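PDB 4BHR: pilin, type IV from Thermus thermophilus, which probably serves as a pilin-like subunit of the type IV pilus system, of which this chain is the soluble domain that follows the N-terminal transmembrane helix. Local coordinates for residues A[6-18]-A[36-50]. Numbering follows the deposited sequence.
Sequences AAQAYVRNVATAV and CDQFVANPPASVTQC
Tyr10 reaches from helix 6-18 into the disulfide-closed loop 36-50 and illustrates how one aromatic residue can tie a loop to a helix by several kinds of contact at once. The polar link is a single hydrogen bond: Tyr10 OH donates to Val40 O at 2.6 Å, close to straight on the acceptor side (C=O...OH angle 155°) and tilted 18° from the carbonyl plane. With CG anti to the backbone N (chi1 -180°), the side chain stands out from the helix far enough for its hydroxyl to meet that carbonyl.

CH-pi contacts from the loop flank the ring: Pro43 CA lies over one face, 3.9 Å from the Tyr10 centroid, and Pro44 CD approaches off-centre. Val14 CG2, from the same helix, sits above the opposite face, offset toward the rim. Cys50 SG makes a sulfur-aromatic contact at the ring edge, 3.9 Å from Tyr10 CE2, bringing the Cys36–Cys50 disulfide against the helix. Near the start of the loop, Val18 CG2 lies over the centre of one face of the Phe39 ring, 3.5 Å from its centroid, a further CH-pi contact.

Aliphatic contacts fill in between: Val40 CG2 nestles 3.7 Å from Val14 CA, and near the helix start Ala7 CB meets Val47 CG2 at 3.7 Å. A leucine in place of Tyr10 would probably leave Val40 O without its hydroxyl partner and Pro43 without an aromatic face to lie on.

Val11 meets Ala65 and Phe77, and Ala15 meets Phe61 and Phe77, on the sheet side of the same helix. Helix packed on an antiparallel sheet, with a disulfide-closed loop along its flank, is consistent with the globular domain of a type IV pilin.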
loop_
_atom_site.group_PDB
_atom_site.type_symbol
_atom_site.label_atom_id
_atom_site.label_comp_id
_atom_site.label_asym_id
_atom_site.label_seq_id
_atom_site.Cartn_x
_atom_site.Cartn_y
_atom_site.Cartn_z
ATOM N N ALA A 6 -2.582 13.806 -3.825
ATOM C CA ALA A 6 -3.364 13.171 -2.767
ATOM C C ALA A 6 -3.291 11.646 -2.881
ATOM O O ALA A 6 -3.151 10.950 -1.861
ATOM C CB ALA A 6 -4.832 13.608 -2.850
ATOM N N ALA A 7 -3.452 11.115 -4.095
ATOM C CA ALA A 7 -3.447 9.658 -4.226
ATOM C C ALA A 7 -2.071 9.090 -3.868
ATOM O O ALA A 7 -1.973 8.093 -3.126
ATOM C CB ALA A 7 -3.863 9.240 -5.629
ATOM N N GLN A 8 -1.007 9.736 -4.344
ATOM C CA GLN A 8 0.331 9.266 -3.978
ATOM C C GLN A 8 0.586 9.352 -2.496
ATOM O O GLN A 8 1.138 8.421 -1.908
ATOM C CB GLN A 8 1.392 10.065 -4.672
ATOM C CG GLN A 8 1.338 10.014 -6.166
ATOM C CD GLN A 8 2.262 11.051 -6.766
ATOM O OE1 GLN A 8 1.823 11.878 -7.594
ATOM N NE2 GLN A 8 3.538 11.035 -6.349
ATOM N N ALA A 9 0.166 10.458 -1.873
ATOM C CA ALA A 9 0.291 10.621 -0.453
ATOM C C ALA A 9 -0.442 9.528 0.307
ATOM O O ALA A 9 0.133 8.911 1.247
ATOM C CB ALA A 9 -0.237 12.000 -0.034
ATOM N N TYR A 10 -1.680 9.252 -0.124
ATOM C CA TYR A 10 -2.457 8.200 0.502
ATOM C C TYR A 10 -1.736 6.845 0.405
ATOM O O TYR A 10 -1.679 6.122 1.380
ATOM C CB TYR A 10 -3.826 8.085 -0.145
ATOM C CG TYR A 10 -4.704 7.000 0.474
ATOM C CD1 TYR A 10 -5.239 7.151 1.748
ATOM C CD2 TYR A 10 -4.980 5.828 -0.217
ATOM C CE1 TYR A 10 -6.050 6.183 2.299
ATOM C CE2 TYR A 10 -5.787 4.838 0.344
ATOM C CZ TYR A 10 -6.338 5.029 1.591
ATOM O OH TYR A 10 -7.140 4.062 2.144
ATOM N N VAL A 11 -1.208 6.519 -0.773
ATOM C CA VAL A 11 -0.487 5.257 -0.966
ATOM C C VAL A 11 0.711 5.128 -0.028
ATOM O O VAL A 11 0.918 4.067 0.611
ATOM C CB VAL A 11 -0.114 5.044 -2.450
ATOM C CG1 VAL A 11 1.020 4.074 -2.614
ATOM C CG2 VAL A 11 -1.373 4.667 -3.249
ATOM N N ARG A 12 1.470 6.223 0.128
ATOM C CA ARG A 12 2.653 6.187 0.945
ATOM C C ARG A 12 2.252 6.082 2.411
ATOM O O ARG A 12 2.907 5.385 3.185
ATOM C CB ARG A 12 3.530 7.415 0.690
ATOM C CG ARG A 12 4.895 7.352 1.400
ATOM C CD ARG A 12 5.720 6.190 0.909
ATOM N NE ARG A 12 6.999 5.976 1.615
ATOM C CZ ARG A 12 7.104 5.297 2.744
ATOM N NH1 ARG A 12 6.011 4.826 3.355
ATOM N NH2 ARG A 12 8.291 5.121 3.287
ATOM N N ASN A 13 1.177 6.790 2.793
ATOM C CA ASN A 13 0.697 6.736 4.141
ATOM C C ASN A 13 0.124 5.343 4.502
ATOM O O ASN A 13 0.318 4.842 5.618
ATOM C CB ASN A 13 -0.306 7.873 4.406
ATOM C CG ASN A 13 0.329 9.278 4.277
ATOM O OD1 ASN A 13 1.553 9.489 4.445
ATOM N ND2 ASN A 13 -0.516 10.251 3.950
ATOM N N VAL A 14 -0.518 4.684 3.534
ATOM C CA VAL A 14 -0.967 3.302 3.721
ATOM C C VAL A 14 0.235 2.410 3.956
ATOM O O VAL A 14 0.236 1.540 4.838
ATOM C CB VAL A 14 -1.805 2.799 2.532
ATOM C CG1 VAL A 14 -1.994 1.277 2.599
ATOM C CG2 VAL A 14 -3.159 3.470 2.503
ATOM N N ALA A 15 1.271 2.599 3.154
ATOM C CA ALA A 15 2.493 1.798 3.345
ATOM C C ALA A 15 3.129 1.967 4.733
ATOM O O ALA A 15 3.459 0.986 5.383
ATOM C CB ALA A 15 3.506 2.103 2.232
ATOM N N THR A 16 3.213 3.212 5.217
ATOM C CA THR A 16 3.615 3.483 6.607
ATOM C C THR A 16 2.780 2.744 7.643
ATOM O O THR A 16 3.335 2.117 8.589
ATOM C CB THR A 16 3.611 5.003 6.880
ATOM O OG1 THR A 16 4.582 5.597 6.028
ATOM C CG2 THR A 16 4.040 5.270 8.358
ATOM N N ALA A 17 1.453 2.767 7.448
ATOM C CA ALA A 17 0.531 2.103 8.345
ATOM C C ALA A 17 0.648 0.577 8.327
ATOM O O ALA A 17 0.497 -0.079 9.354
ATOM C CB ALA A 17 -0.908 2.556 8.054
ATOM N N VAL A 18 0.907 -0.011 7.160
ATOM C CA VAL A 18 1.090 -1.453 7.068
ATOM C C VAL A 18 2.391 -1.826 7.778
ATOM O O VAL A 18 2.419 -2.808 8.514
ATOM C CB VAL A 18 1.191 -1.909 5.564
ATOM C CG1 VAL A 18 1.608 -3.394 5.480
ATOM C CG2 VAL A 18 -0.078 -1.634 4.775
ATOM N N CYS A 36 -7.022 -0.991 1.305
ATOM C CA CYS A 36 -6.151 -0.011 1.930
ATOM C C CYS A 36 -6.868 0.639 3.074
ATOM O O CYS A 36 -6.193 1.203 3.963
ATOM C CB CYS A 36 -5.746 1.067 0.937
ATOM S SG CYS A 36 -4.604 0.466 -0.309
ATOM N N ASP A 37 -8.213 0.628 3.041
ATOM C CA ASP A 37 -8.930 1.335 4.109
ATOM C C ASP A 37 -8.927 0.553 5.432
ATOM O O ASP A 37 -9.421 1.022 6.450
ATOM C CB ASP A 37 -10.324 1.787 3.650
ATOM C CG ASP A 37 -11.279 0.629 3.402
ATOM O OD1 ASP A 37 -10.941 -0.538 3.709
ATOM O OD2 ASP A 37 -12.398 0.915 2.902
ATOM N N GLN A 38 -8.287 -0.614 5.429
ATOM C CA GLN A 38 -8.051 -1.356 6.654
ATOM C C GLN A 38 -6.812 -0.832 7.340
ATOM O O GLN A 38 -6.524 -1.180 8.492
ATOM C CB GLN A 38 -7.954 -2.863 6.376
ATOM C CG GLN A 38 -9.226 -3.461 5.768
ATOM C CD GLN A 38 -10.465 -3.141 6.594
ATOM O OE1 GLN A 38 -11.214 -2.186 6.308
ATOM N NE2 GLN A 38 -10.680 -3.929 7.641
ATOM N N PHE A 39 -6.088 0.063 6.661
ATOM C CA PHE A 39 -4.890 0.666 7.215
ATOM C C PHE A 39 -5.006 2.169 7.401
ATOM O O PHE A 39 -4.514 2.693 8.381
ATOM C CB PHE A 39 -3.676 0.339 6.306
ATOM C CG PHE A 39 -3.387 -1.132 6.252
ATOM C CD1 PHE A 39 -2.743 -1.768 7.323
ATOM C CD2 PHE A 39 -3.808 -1.914 5.164
ATOM C CE1 PHE A 39 -2.556 -3.149 7.319
ATOM C CE2 PHE A 39 -3.598 -3.306 5.154
ATOM C CZ PHE A 39 -2.948 -3.905 6.231
ATOM N N VAL A 40 -5.573 2.841 6.403
ATOM C CA VAL A 40 -5.839 4.302 6.446
ATOM C C VAL A 40 -7.235 4.554 5.875
ATOM O O VAL A 40 -7.533 4.229 4.686
ATOM C CB VAL A 40 -4.804 5.108 5.633
ATOM C CG1 VAL A 40 -5.087 6.602 5.674
ATOM C CG2 VAL A 40 -3.385 4.835 6.111
ATOM N N ALA A 41 -8.119 5.087 6.730
ATOM C CA ALA A 41 -9.472 5.456 6.326
ATOM C C ALA A 41 -9.514 6.628 5.340
ATOM O O ALA A 41 -8.581 7.410 5.222
ATOM C CB ALA A 41 -10.293 5.788 7.576
ATOM N N ASN A 42 -10.639 6.750 4.646
ATOM C CA ASN A 42 -10.928 7.887 3.765
ATOM C C ASN A 42 -9.983 8.180 2.613
ATOM O O ASN A 42 -9.344 9.232 2.584
ATOM C CB ASN A 42 -11.180 9.140 4.572
ATOM C CG ASN A 42 -12.369 8.973 5.477
ATOM O OD1 ASN A 42 -13.348 8.321 5.107
ATOM N ND2 ASN A 42 -12.290 9.528 6.660
ATOM N N PRO A 43 -9.904 7.256 1.649
ATOM C CA PRO A 43 -9.064 7.530 0.480
ATOM C C PRO A 43 -9.576 8.752 -0.254
ATOM O O PRO A 43 -10.785 9.056 -0.182
ATOM C CB PRO A 43 -9.245 6.298 -0.386
ATOM C CG PRO A 43 -10.517 5.685 0.065
ATOM C CD PRO A 43 -10.619 5.981 1.529
ATOM N N PRO A 44 -8.677 9.442 -0.968
ATOM C CA PRO A 44 -9.107 10.618 -1.728
ATOM C C PRO A 44 -10.029 10.255 -2.882
ATOM O O PRO A 44 -10.079 9.109 -3.335
ATOM C CB PRO A 44 -7.786 11.232 -2.219
ATOM C CG PRO A 44 -6.808 10.100 -2.208
ATOM C CD PRO A 44 -7.249 9.119 -1.175
ATOM N N ALA A 45 -10.769 11.250 -3.374
ATOM C CA ALA A 45 -11.727 11.030 -4.440
ATOM C C ALA A 45 -11.114 10.472 -5.743
ATOM O O ALA A 45 -11.781 9.776 -6.509
ATOM C CB ALA A 45 -12.485 12.327 -4.702
ATOM N N SER A 46 -9.834 10.765 -5.961
ATOM C CA SER A 46 -9.089 10.281 -7.131
ATOM C C SER A 46 -8.799 8.781 -7.066
ATOM O O SER A 46 -8.484 8.154 -8.084
ATOM C CB SER A 46 -7.779 11.017 -7.214
ATOM O OG SER A 46 -7.122 10.892 -5.961
ATOM N N VAL A 47 -8.880 8.204 -5.871
ATOM C CA VAL A 47 -8.629 6.768 -5.727
ATOM C C VAL A 47 -9.920 5.989 -5.881
ATOM O O VAL A 47 -10.879 6.216 -5.155
ATOM C CB VAL A 47 -7.954 6.438 -4.387
ATOM C CG1 VAL A 47 -7.671 4.932 -4.317
ATOM C CG2 VAL A 47 -6.664 7.229 -4.278
ATOM N N THR A 48 -9.925 5.081 -6.844
ATOM C CA THR A 48 -11.062 4.243 -7.182
ATOM C C THR A 48 -11.126 2.989 -6.320
ATOM O O THR A 48 -12.192 2.583 -5.862
ATOM C CB THR A 48 -10.873 3.732 -8.618
ATOM O OG1 THR A 48 -10.738 4.856 -9.495
ATOM C CG2 THR A 48 -12.043 2.843 -9.060
ATOM N N GLN A 49 -9.978 2.346 -6.166
ATOM C CA GLN A 49 -9.856 1.043 -5.499
ATOM C C GLN A 49 -8.414 1.026 -5.044
ATOM O O GLN A 49 -7.574 1.613 -5.685
ATOM C CB GLN A 49 -10.073 -0.088 -6.509
ATOM N N CYS A 50 -8.125 0.409 -3.911
ATOM C CA CYS A 50 -6.742 0.431 -3.399
ATOM C C CYS A 50 -6.567 -0.833 -2.598
ATOM O O CYS A 50 -7.425 -1.163 -1.763
ATOM C CB CYS A 50 -6.506 1.654 -2.486
ATOM S SG CYS A 50 -4.820 1.831 -1.867
#